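Local structure of TCP pilus virulence regulatory protein (Vibrio cholerae, 3GBG) at residues Y12-F17 / F69-L74; I27-M32 / I86-I91. The protein probably activates transcription of virulence genes as an AraC-family DNA-binding regulator, and binds palmitoleic acid. All coordinates share one frame; numbering follows the deposited sequence.

Contact 1. Residues Y12-F17 / F69-L74; sequences YRMSKF and FSLTSL. With PAM (palmitoleic acid), chain B.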
ATOM      1  N   TYR A  12       6.897  -6.863   9.849  1.00 22.17           N
ATOM      2  CA  TYR A  12       8.291  -6.605   9.506  1.00 21.40           C
ATOM      3  C   TYR A  12       9.078  -6.117  10.711  1.00 22.79           C
ATOM      4  O   TYR A  12       8.619  -5.262  11.475  1.00 21.92           O
ATOM      5  CB  TYR A  12       8.389  -5.554   8.400  1.00 20.99           C
ATOM      6  CG  TYR A  12       7.638  -5.917   7.138  1.00 22.17           C
ATOM      7  CD1 TYR A  12       6.346  -5.454   6.913  1.00 22.37           C
ATOM      8  CD2 TYR A  12       8.218  -6.734   6.181  1.00 23.31           C
ATOM      9  CE1 TYR A  12       5.644  -5.796   5.758  1.00 22.02           C
ATOM     10  CE2 TYR A  12       7.536  -7.086   5.024  1.00 25.25           C
ATOM     11  CZ  TYR A  12       6.248  -6.617   4.816  1.00 23.58           C
ATOM     12  OH  TYR A  12       5.565  -6.980   3.678  1.00 25.10           O
ATOM     13  N   ARG A  13      10.275  -6.665  10.866  1.00 24.74           N
ATOM     14  CA  ARG A  13      11.169  -6.307  11.963  1.00 27.84           C
ATOM     15  C   ARG A  13      11.871  -4.995  11.601  1.00 27.32           C
ATOM     16  O   ARG A  13      12.272  -4.800  10.458  1.00 27.96           O
ATOM     17  CB  ARG A  13      12.205  -7.425  12.143  1.00 33.30           C
ATOM     18  CG  ARG A  13      13.239  -7.204  13.237  1.00 41.71           C
ATOM     19  CD  ARG A  13      12.732  -7.674  14.590  1.00 47.54           C
ATOM     20  NE  ARG A  13      13.816  -8.208  15.413  1.00 52.18           N
ATOM     21  CZ  ARG A  13      14.579  -9.241  15.063  1.00 54.72           C
ATOM     22  NH1 ARG A  13      14.381  -9.854  13.903  1.00 55.46           N
ATOM     23  NH2 ARG A  13      15.540  -9.662  15.875  1.00 56.25           N
ATOM     24  N   MET A  14      12.005  -4.099  12.572  1.00 24.86           N
ATOM     25  CA  MET A  14      12.678  -2.822  12.351  1.00 25.34           C
ATOM     26  C   MET A  14      13.778  -2.651  13.405  1.00 25.22           C
ATOM     27  O   MET A  14      13.489  -2.436  14.585  1.00 23.70           O
ATOM     28  CB  MET A  14      11.684  -1.666  12.457  1.00 27.82           C
ATOM     29  CG  MET A  14      11.801  -0.670  11.330  1.00 29.58           C
ATOM     30  SD  MET A  14      11.149   0.963  11.690  1.00 27.66           S
ATOM     31  CE  MET A  14      12.268   1.929  10.778  1.00 29.69           C
ATOM     32  N   SER A  15      15.034  -2.760  12.976  1.00 24.24           N
ATOM     33  CA  SER A  15      16.170  -2.632  13.877  1.00 26.67           C
ATOM     34  C   SER A  15      16.242  -1.246  14.495  1.00 25.32           C
ATOM     35  O   SER A  15      15.775  -0.270  13.904  1.00 23.76           O
ATOM     36  CB  SER A  15      17.479  -2.926  13.137  1.00 26.68           C
ATOM     37  OG  SER A  15      17.518  -4.252  12.669  1.00 34.78           O
ATOM     38  N   LYS A  16      16.850  -1.157  15.674  1.00 24.48           N
ATOM     39  CA  LYS A  16      16.973   0.120  16.365  1.00 23.53           C
ATOM     40  C   LYS A  16      17.530   1.238  15.491  1.00 21.54           C
ATOM     41  O   LYS A  16      18.579   1.088  14.861  1.00 20.51           O
ATOM     42  CB  LYS A  16      17.852  -0.031  17.617  1.00 25.66           C
ATOM     43  CG  LYS A  16      19.259  -0.547  17.348  1.00 30.79           C
ATOM     44  CD  LYS A  16      20.101  -0.470  18.614  1.00 33.65           C
ATOM     45  CE  LYS A  16      21.320  -1.377  18.555  1.00 36.96           C
ATOM     46  NZ  LYS A  16      22.085  -1.326  19.836  1.00 39.74           N
ATOM     47  N   PHE A  17      16.802   2.350  15.458  1.00 21.31           N
ATOM     48  CA  PHE A  17      17.199   3.538  14.717  1.00 20.09           C
ATOM     49  C   PHE A  17      17.435   3.359  13.217  1.00 21.30           C
ATOM     50  O   PHE A  17      18.083   4.189  12.578  1.00 20.00           O
ATOM     51  CB  PHE A  17      18.440   4.131  15.392  1.00 19.54           C
ATOM     52  CG  PHE A  17      18.268   4.329  16.875  1.00 20.35           C
ATOM     53  CD1 PHE A  17      17.365   5.264  17.358  1.00 20.79           C
ATOM     54  CD2 PHE A  17      18.965   3.549  17.790  1.00 20.10           C
ATOM     55  CE1 PHE A  17      17.152   5.419  18.729  1.00 21.83           C
ATOM     56  CE2 PHE A  17      18.757   3.700  19.166  1.00 20.33           C
ATOM     57  CZ  PHE A  17      17.851   4.633  19.630  1.00 18.56           C
ATOM     58  N   PHE A  69       7.885   8.247   1.007  1.00 20.19           N
ATOM     59  CA  PHE A  69       8.110   8.528   2.427  1.00 20.70           C
ATOM     60  C   PHE A  69       9.107   7.584   3.073  1.00 20.18           C
ATOM     61  O   PHE A  69       9.482   6.563   2.503  1.00 19.63           O
ATOM     62  CB  PHE A  69       6.794   8.435   3.199  1.00 20.21           C
ATOM     63  CG  PHE A  69       6.272   7.030   3.340  1.00 24.18           C
ATOM     64  CD1 PHE A  69       5.596   6.419   2.294  1.00 26.04           C
ATOM     65  CD2 PHE A  69       6.468   6.311   4.517  1.00 24.27           C
ATOM     66  CE1 PHE A  69       5.115   5.110   2.414  1.00 26.07           C
ATOM     67  CE2 PHE A  69       5.993   5.004   4.648  1.00 26.55           C
ATOM     68  CZ  PHE A  69       5.312   4.401   3.592  1.00 25.03           C
ATOM     69  N   SER A  70       9.531   7.938   4.282  1.00 20.37           N
ATOM     70  CA  SER A  70      10.462   7.112   5.025  1.00 21.58           C
ATOM     71  C   SER A  70       9.967   6.963   6.454  1.00 22.34           C
ATOM     72  O   SER A  70       9.211   7.798   6.956  1.00 19.82           O
ATOM     73  CB  SER A  70      11.870   7.721   5.017  1.00 24.16           C
ATOM     74  OG  SER A  70      11.907   8.963   5.707  1.00 24.84           O
ATOM     75  N   LEU A  71      10.380   5.870   7.087  1.00 21.25           N
ATOM     76  CA  LEU A  71      10.013   5.572   8.464  1.00 21.68           C
ATOM     77  C   LEU A  71      11.320   5.287   9.192  1.00 21.85           C
ATOM     78  O   LEU A  71      12.067   4.388   8.809  1.00 21.77           O
ATOM     79  CB  LEU A  71       9.103   4.343   8.526  1.00 22.11           C
ATOM     80  CG  LEU A  71       8.426   4.074   9.868  1.00 23.65           C
ATOM     81  CD1 LEU A  71       7.453   5.217  10.182  1.00 22.17           C
ATOM     82  CD2 LEU A  71       7.683   2.744   9.827  1.00 23.14           C
ATOM     83  N   THR A  72      11.598   6.058  10.236  1.00 20.30           N
ATOM     84  CA  THR A  72      12.827   5.890  10.992  1.00 20.25           C
ATOM     85  C   THR A  72      12.530   5.533  12.442  1.00 21.22           C
ATOM     86  O   THR A  72      11.772   6.225  13.122  1.00 19.69           O
ATOM     87  CB  THR A  72      13.680   7.183  10.983  1.00 21.19           C
ATOM     88  OG1 THR A  72      14.031   7.510   9.632  1.00 23.45           O
ATOM     89  CG2 THR A  72      14.947   6.990  11.808  1.00 19.14           C
ATOM     90  N   SER A  73      13.136   4.450  12.909  1.00 21.22           N
ATOM     91  CA  SER A  73      12.947   4.029  14.280  1.00 20.71           C
ATOM     92  C   SER A  73      13.627   5.014  15.211  1.00 20.23           C
ATOM     93  O   SER A  73      14.738   5.466  14.942  1.00 19.02           O
ATOM     94  CB  SER A  73      13.541   2.636  14.504  1.00 20.09           C
ATOM     95  OG  SER A  73      13.741   2.400  15.895  1.00 22.56           O
ATOM     96  N   LEU A  74      12.945   5.363  16.295  1.00 21.21           N
ATOM     97  CA  LEU A  74      13.506   6.272  17.291  1.00 21.95           C
ATOM     98  C   LEU A  74      13.549   5.521  18.624  1.00 22.90           C
ATOM     99  O   LEU A  74      13.481   6.123  19.697  1.00 22.43           O
ATOM    100  CB  LEU A  74      12.639   7.531  17.418  1.00 20.64           C
ATOM    101  CG  LEU A  74      12.552   8.460  16.208  1.00 19.82           C
ATOM    102  CD1 LEU A  74      11.775   9.728  16.582  1.00 22.57           C
ATOM    103  CD2 LEU A  74      13.960   8.831  15.739  1.00 23.41           C
TER
HETATM  104  C1  PAM B5975       3.837  -4.600   1.762  1.00 35.04           C
HETATM  105  O1  PAM B5975       3.759  -5.358   2.754  1.00 34.53           O
HETATM  106  O2  PAM B5975       2.854  -4.513   1.002  1.00 32.51           O
HETATM  107  C2  PAM B5975       5.106  -3.810   1.492  1.00 35.39           C
HETATM  108  C3  PAM B5975       4.759  -2.342   1.219  1.00 36.97           C
HETATM  109  C4  PAM B5975       5.349  -1.438   2.291  1.00 38.18           C
HETATM  110  C5  PAM B5975       4.345  -0.377   2.731  1.00 36.87           C
HETATM  111  C6  PAM B5975       4.036  -0.503   4.220  1.00 36.36           C
HETATM  112  C7  PAM B5975       4.769   0.565   5.027  1.00 35.60           C
HETATM  113  C8  PAM B5975       5.244   0.014   6.362  1.00 34.05           C
HETATM  114  C9  PAM B5975       6.683   0.460   6.655  1.00 35.17           C
HETATM  115  C10 PAM B5975       7.680  -0.398   6.819  1.00 34.57           C
HETATM  116  C11 PAM B5975       7.484  -1.921   6.731  1.00 35.65           C
HETATM  117  C12 PAM B5975       7.798  -2.451   5.333  1.00 35.82           C
HETATM  118  C13 PAM B5975       9.267  -2.807   5.195  1.00 36.80           C
HETATM  119  C14 PAM B5975       9.604  -3.143   3.749  1.00 35.41           C
HETATM  120  C15 PAM B5975      11.077  -3.489   3.612  1.00 37.29           C
HETATM  121  C16 PAM B5975      11.856  -2.324   3.014  1.00 37.33           C
HETATM  122  O   HOH W   1      13.601  -0.251  16.201  1.00 23.72           O

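Contact 2. Residues I27-M32 / I86-I91; sequences INDYKM and ISDSFI. With PAM (palmitoleic acid), chain B.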
ATOM      1  N   ILE A  27       0.458   1.766  -4.424  1.00 18.84           N
ATOM      2  CA  ILE A  27      -0.377   0.998  -3.512  1.00 20.76           C
ATOM      3  C   ILE A  27      -1.462   0.241  -4.292  1.00 22.75           C
ATOM      4  O   ILE A  27      -2.466   0.824  -4.702  1.00 24.12           O
ATOM      5  CB  ILE A  27      -1.028   1.923  -2.452  1.00 16.25           C
ATOM      6  CG1 ILE A  27       0.035   2.865  -1.866  1.00 20.11           C
ATOM      7  CG2 ILE A  27      -1.657   1.091  -1.345  1.00 20.69           C
ATOM      8  CD1 ILE A  27       1.185   2.161  -1.140  1.00 18.56           C
ATOM      9  N   ASN A  28      -1.233  -1.061  -4.477  1.00 27.41           N
ATOM     10  CA  ASN A  28      -2.120  -1.962  -5.214  1.00 29.26           C
ATOM     11  C   ASN A  28      -3.514  -2.081  -4.608  1.00 29.08           C
ATOM     12  O   ASN A  28      -4.508  -2.224  -5.326  1.00 29.46           O
ATOM     13  CB  ASN A  28      -1.473  -3.353  -5.309  1.00 34.95           C
ATOM     14  CG  ASN A  28      -2.300  -4.329  -6.132  1.00 40.78           C
ATOM     15  OD1 ASN A  28      -3.004  -5.187  -5.593  1.00 47.10           O
ATOM     16  ND2 ASN A  28      -2.218  -4.198  -7.447  1.00 40.53           N
ATOM     17  N   ASP A  29      -3.580  -2.044  -3.284  1.00 27.77           N
ATOM     18  CA  ASP A  29      -4.853  -2.117  -2.574  1.00 28.67           C
ATOM     19  C   ASP A  29      -4.722  -1.385  -1.248  1.00 27.58           C
ATOM     20  O   ASP A  29      -3.618  -1.239  -0.728  1.00 25.76           O
ATOM     21  CB  ASP A  29      -5.266  -3.571  -2.325  1.00 31.90           C
ATOM     22  CG  ASP A  29      -5.894  -4.216  -3.549  1.00 35.46           C
ATOM     23  OD1 ASP A  29      -6.922  -3.693  -4.039  1.00 39.65           O
ATOM     24  OD2 ASP A  29      -5.355  -5.239  -4.013  1.00 34.90           O
ATOM     25  N   TYR A  30      -5.844  -0.914  -0.713  1.00 28.38           N
ATOM     26  CA  TYR A  30      -5.832  -0.194   0.547  1.00 26.80           C
ATOM     27  C   TYR A  30      -4.991  -0.917   1.580  1.00 25.52           C
ATOM     28  O   TYR A  30      -5.080  -2.138   1.735  1.00 25.83           O
ATOM     29  CB  TYR A  30      -7.255   0.004   1.077  1.00 28.23           C
ATOM     30  CG  TYR A  30      -8.103   0.903   0.207  1.00 31.63           C
ATOM     31  CD1 TYR A  30      -8.862   0.380  -0.842  1.00 31.64           C
ATOM     32  CD2 TYR A  30      -8.113   2.288   0.402  1.00 31.86           C
ATOM     33  CE1 TYR A  30      -9.607   1.212  -1.675  1.00 35.61           C
ATOM     34  CE2 TYR A  30      -8.853   3.127  -0.428  1.00 35.94           C
ATOM     35  CZ  TYR A  30      -9.595   2.582  -1.463  1.00 35.66           C
ATOM     36  OH  TYR A  30     -10.302   3.413  -2.296  1.00 39.93           O
ATOM     37  N   LYS A  31      -4.154  -0.156   2.275  1.00 23.92           N
ATOM     38  CA  LYS A  31      -3.286  -0.723   3.298  1.00 24.95           C
ATOM     39  C   LYS A  31      -3.257   0.151   4.544  1.00 22.58           C
ATOM     40  O   LYS A  31      -3.579   1.335   4.500  1.00 22.77           O
ATOM     41  CB  LYS A  31      -1.859  -0.854   2.765  1.00 24.72           C
ATOM     42  CG  LYS A  31      -1.665  -1.872   1.654  1.00 30.79           C
ATOM     43  CD  LYS A  31      -0.226  -1.826   1.142  1.00 30.66           C
ATOM     44  CE  LYS A  31       0.031  -2.894   0.089  1.00 31.75           C
ATOM     45  NZ  LYS A  31       0.050  -4.260   0.683  1.00 31.65           N
ATOM     46  N   MET A  32      -2.879  -0.450   5.660  1.00 23.02           N
ATOM     47  CA  MET A  32      -2.758   0.272   6.916  1.00 26.53           C
ATOM     48  C   MET A  32      -1.639  -0.383   7.701  1.00 25.72           C
ATOM     49  O   MET A  32      -1.489  -1.603   7.675  1.00 26.28           O
ATOM     50  CB  MET A  32      -4.075   0.234   7.703  1.00 30.07           C
ATOM     51  CG  MET A  32      -4.629  -1.150   7.998  1.00 34.41           C
ATOM     52  SD  MET A  32      -6.253  -1.012   8.837  1.00 45.81           S
ATOM     53  CE  MET A  32      -7.205  -0.196   7.578  1.00 39.20           C
ATOM     54  N   ILE A  86      -6.115  -4.820   2.651  1.00 28.24           N
ATOM     55  CA  ILE A  86      -7.540  -5.115   2.533  1.00 30.42           C
ATOM     56  C   ILE A  86      -7.937  -5.442   1.095  1.00 30.77           C
ATOM     57  O   ILE A  86      -7.534  -4.749   0.160  1.00 31.41           O
ATOM     58  CB  ILE A  86      -8.384  -3.914   3.017  1.00 31.08           C
ATOM     59  CG1 ILE A  86      -7.860  -3.416   4.372  1.00 31.53           C
ATOM     60  CG2 ILE A  86      -9.840  -4.319   3.140  1.00 32.84           C
ATOM     61  CD1 ILE A  86      -8.574  -2.180   4.897  1.00 31.48           C
ATOM     62  N   SER A  87      -8.725  -6.498   0.920  1.00 31.07           N
ATOM     63  CA  SER A  87      -9.175  -6.906  -0.411  1.00 32.25           C
ATOM     64  C   SER A  87     -10.240  -5.944  -0.924  1.00 32.11           C
ATOM     65  O   SER A  87     -10.943  -5.309  -0.139  1.00 30.04           O
ATOM     66  CB  SER A  87      -9.764  -8.317  -0.364  1.00 33.36           C
ATOM     67  OG  SER A  87     -10.980  -8.322   0.369  1.00 34.49           O
ATOM     68  N   ASP A  88     -10.363  -5.833  -2.242  1.00 34.65           N
ATOM     69  CA  ASP A  88     -11.367  -4.946  -2.814  1.00 37.29           C
ATOM     70  C   ASP A  88     -12.767  -5.425  -2.449  1.00 37.48           C
ATOM     71  O   ASP A  88     -13.664  -4.613  -2.208  1.00 38.33           O
ATOM     72  CB  ASP A  88     -11.220  -4.852  -4.339  1.00 39.67           C
ATOM     73  CG  ASP A  88     -10.033  -4.002  -4.757  1.00 42.60           C
ATOM     74  OD1 ASP A  88      -9.815  -2.935  -4.134  1.00 45.06           O
ATOM     75  OD2 ASP A  88      -9.327  -4.382  -5.714  1.00 45.18           O
ATOM     76  N   SER A  89     -12.952  -6.741  -2.397  1.00 37.68           N
ATOM     77  CA  SER A  89     -14.252  -7.315  -2.060  1.00 39.38           C
ATOM     78  C   SER A  89     -14.727  -6.848  -0.690  1.00 39.02           C
ATOM     79  O   SER A  89     -15.914  -6.600  -0.490  1.00 39.90           O
ATOM     80  CB  SER A  89     -14.187  -8.848  -2.103  1.00 39.00           C
ATOM     81  OG  SER A  89     -13.075  -9.341  -1.371  1.00 42.62           O
ATOM     82  N   PHE A  90     -13.796  -6.715   0.248  1.00 39.38           N
ATOM     83  CA  PHE A  90     -14.147  -6.261   1.585  1.00 39.78           C
ATOM     84  C   PHE A  90     -14.353  -4.753   1.592  1.00 40.07           C
ATOM     85  O   PHE A  90     -15.245  -4.245   2.270  1.00 39.78           O
ATOM     86  CB  PHE A  90     -13.052  -6.645   2.583  1.00 40.57           C
ATOM     87  CG  PHE A  90     -13.375  -6.287   4.005  1.00 41.68           C
ATOM     88  CD1 PHE A  90     -13.135  -5.004   4.490  1.00 41.86           C
ATOM     89  CD2 PHE A  90     -13.955  -7.227   4.854  1.00 42.43           C
ATOM     90  CE1 PHE A  90     -13.471  -4.661   5.797  1.00 42.63           C
ATOM     91  CE2 PHE A  90     -14.295  -6.893   6.161  1.00 42.90           C
ATOM     92  CZ  PHE A  90     -14.054  -5.608   6.633  1.00 43.47           C
ATOM     93  N   ILE A  91     -13.525  -4.039   0.834  1.00 39.98           N
ATOM     94  CA  ILE A  91     -13.629  -2.586   0.758  1.00 41.60           C
ATOM     95  C   ILE A  91     -14.992  -2.166   0.209  1.00 43.26           C
ATOM     96  O   ILE A  91     -15.602  -1.218   0.704  1.00 42.39           O
ATOM     97  CB  ILE A  91     -12.511  -1.987  -0.135  1.00 39.96           C
ATOM     98  CG1 ILE A  91     -11.153  -2.121   0.566  1.00 39.29           C
ATOM     99  CG2 ILE A  91     -12.798  -0.519  -0.428  1.00 39.70           C
ATOM    100  CD1 ILE A  91     -11.039  -1.311   1.852  1.00 35.77           C
TER
HETATM  101  C1  PAM B5975       3.837  -4.600   1.762  1.00 35.04           C
HETATM  102  O1  PAM B5975       3.759  -5.358   2.754  1.00 34.53           O
HETATM  103  O2  PAM B5975       2.854  -4.513   1.002  1.00 32.51           O
HETATM  104  C2  PAM B5975       5.106  -3.810   1.492  1.00 35.39           C
HETATM  105  C3  PAM B5975       4.759  -2.342   1.219  1.00 36.97           C
HETATM  106  C4  PAM B5975       5.349  -1.438   2.291  1.00 38.18           C
HETATM  107  C5  PAM B5975       4.345  -0.377   2.731  1.00 36.87           C
HETATM  108  C6  PAM B5975       4.036  -0.503   4.220  1.00 36.36           C
HETATM  109  C7  PAM B5975       4.769   0.565   5.027  1.00 35.60           C
HETATM  110  C8  PAM B5975       5.244   0.014   6.362  1.00 34.05           C
HETATM  111  C9  PAM B5975       6.683   0.460   6.655  1.00 35.17           C
HETATM  112  C10 PAM B5975       7.680  -0.398   6.819  1.00 34.57           C
HETATM  113  C11 PAM B5975       7.484  -1.921   6.731  1.00 35.65           C
HETATM  114  C12 PAM B5975       7.798  -2.451   5.333  1.00 35.82           C
HETATM  115  C13 PAM B5975       9.267  -2.807   5.195  1.00 36.80           C
HETATM  116  C14 PAM B5975       9.604  -3.143   3.749  1.00 35.41           C
HETATM  117  C15 PAM B5975      11.077  -3.489   3.612  1.00 37.29           C
HETATM  118  C16 PAM B5975      11.856  -2.324   3.014  1.00 37.33           C
HETATM  119  O   HOH W   2      -6.181  -4.629  -6.547  1.00 42.52           O
HETATM  120  O   HOH W   3      -8.263  -2.967  -1.683  1.00 35.10           O

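Contact 1. Residues Y12-F17 / F69-L74
Met14 and Phe17 pack on the end of strand 66-73 in a mixed apolar and polar contact, partly buried, where strand 7-14 of one sheet turns off beside the other sheet of the cupin-like domain. The Met14 chain, bent at its last torsion (chi3 146°), brings its methyl CE against the backbone, 3.2 Å from Leu71 O and 3.4 Å from Ser73 N. Ser73 points its hydroxyl at the turn after strand 7-14. There OG, anti to its backbone nitrogen (chi1 162°), takes a weak, bent bond from Phe17 N at 3.1 Å and gives its proton to a water 2.7 Å away, which donates to Met14 O. Ser75 N also bonds to this OG. Phe17 CA directs its hydrogen straight at Ser73 O, and the ring meets the end of 69-74 obliquely, CE1 3.6 Å from Leu74 C. Deeper in, Tyr12 has palmitoleate C12 over one ring face, 3.7 Å above the plane and toward the rim, while Tyr12 OH bonds to ligand O1 at 2.6 Å and also to Tyr266. Leu71 CD2 meets palmitoleate C9, 4.0 Å away. Two facing antiparallel sheets mark a cupin-like barrel; the fatty acid lies against both.

Contact 2. Residues I27-M32 / I86-I91
The Tyr30 ring meets Ile91 obliquely, CD1 lying 3.7 Å from Ile91 CG1 and CE1 3.8 Å from CG2, while a water lies at the ring's edge, in its plane; Phe163 adds an edge-to-face contact. The other flat groups are two carboxylates, Asp29 and Asp88, with planes 71° apart. Asp29 OD1 comes in tilted from the plane of the Asp88 carboxylate, 3.0 Å from each of its oxygens. Such a pair of acceptors would repel if both were charged; Lys63, in a salt bridge with Asp88 and a long, weak ion pair with Asp29, probably offsets this. The water at the Tyr30 edge lies 2.7 Å from Ile86 O and also close to Asp29 OD1 and Asp88 OD1, more acceptors than it has protons for. Beside this polar group the backbones join through a nearly straight bond, Ile86 N to Tyr30 O, 3.0 Å and 172°. Next to it Met32, its chain bent at the last torsion (chi3 63°), turns CE onto Ile86 CD1 at 3.6 Å, and Phe152 of helix 141-155 touches both. On the far side Lys31 NZ bonds to palmitoleate O2 at 2.8 Å and to Thr85. Ser87 is the N-cap of helix 88-97, so this is a strand-to-helix junction beside the carboxylate end of a fatty-acid site that the cupin-like domain shares with Lys230 of helix 213-231.

In the fold
From the N terminus, strand 7-14 ends in 12-17 and the chain turns into strand 19-26, which leads to 27-32. The chain later returns along strand 66-73 to close contact 1 across 51 residues, then runs along strand 79-86 into 86-91, closing contact 2 across 53. The two loops therefore cross rather than nest. Contact 1 ties the two sheets together at one end; contact 2 joins strand 31-35 to the start of helix 88-97. Strand 79-86 lies between strands 7-14 and 31-35 and so connects the contacts, whose nearest atoms are about 6 Å apart. Palmitoleate reaches both contacts, and Lys230 of helix 213-231 adds a grip from outside them.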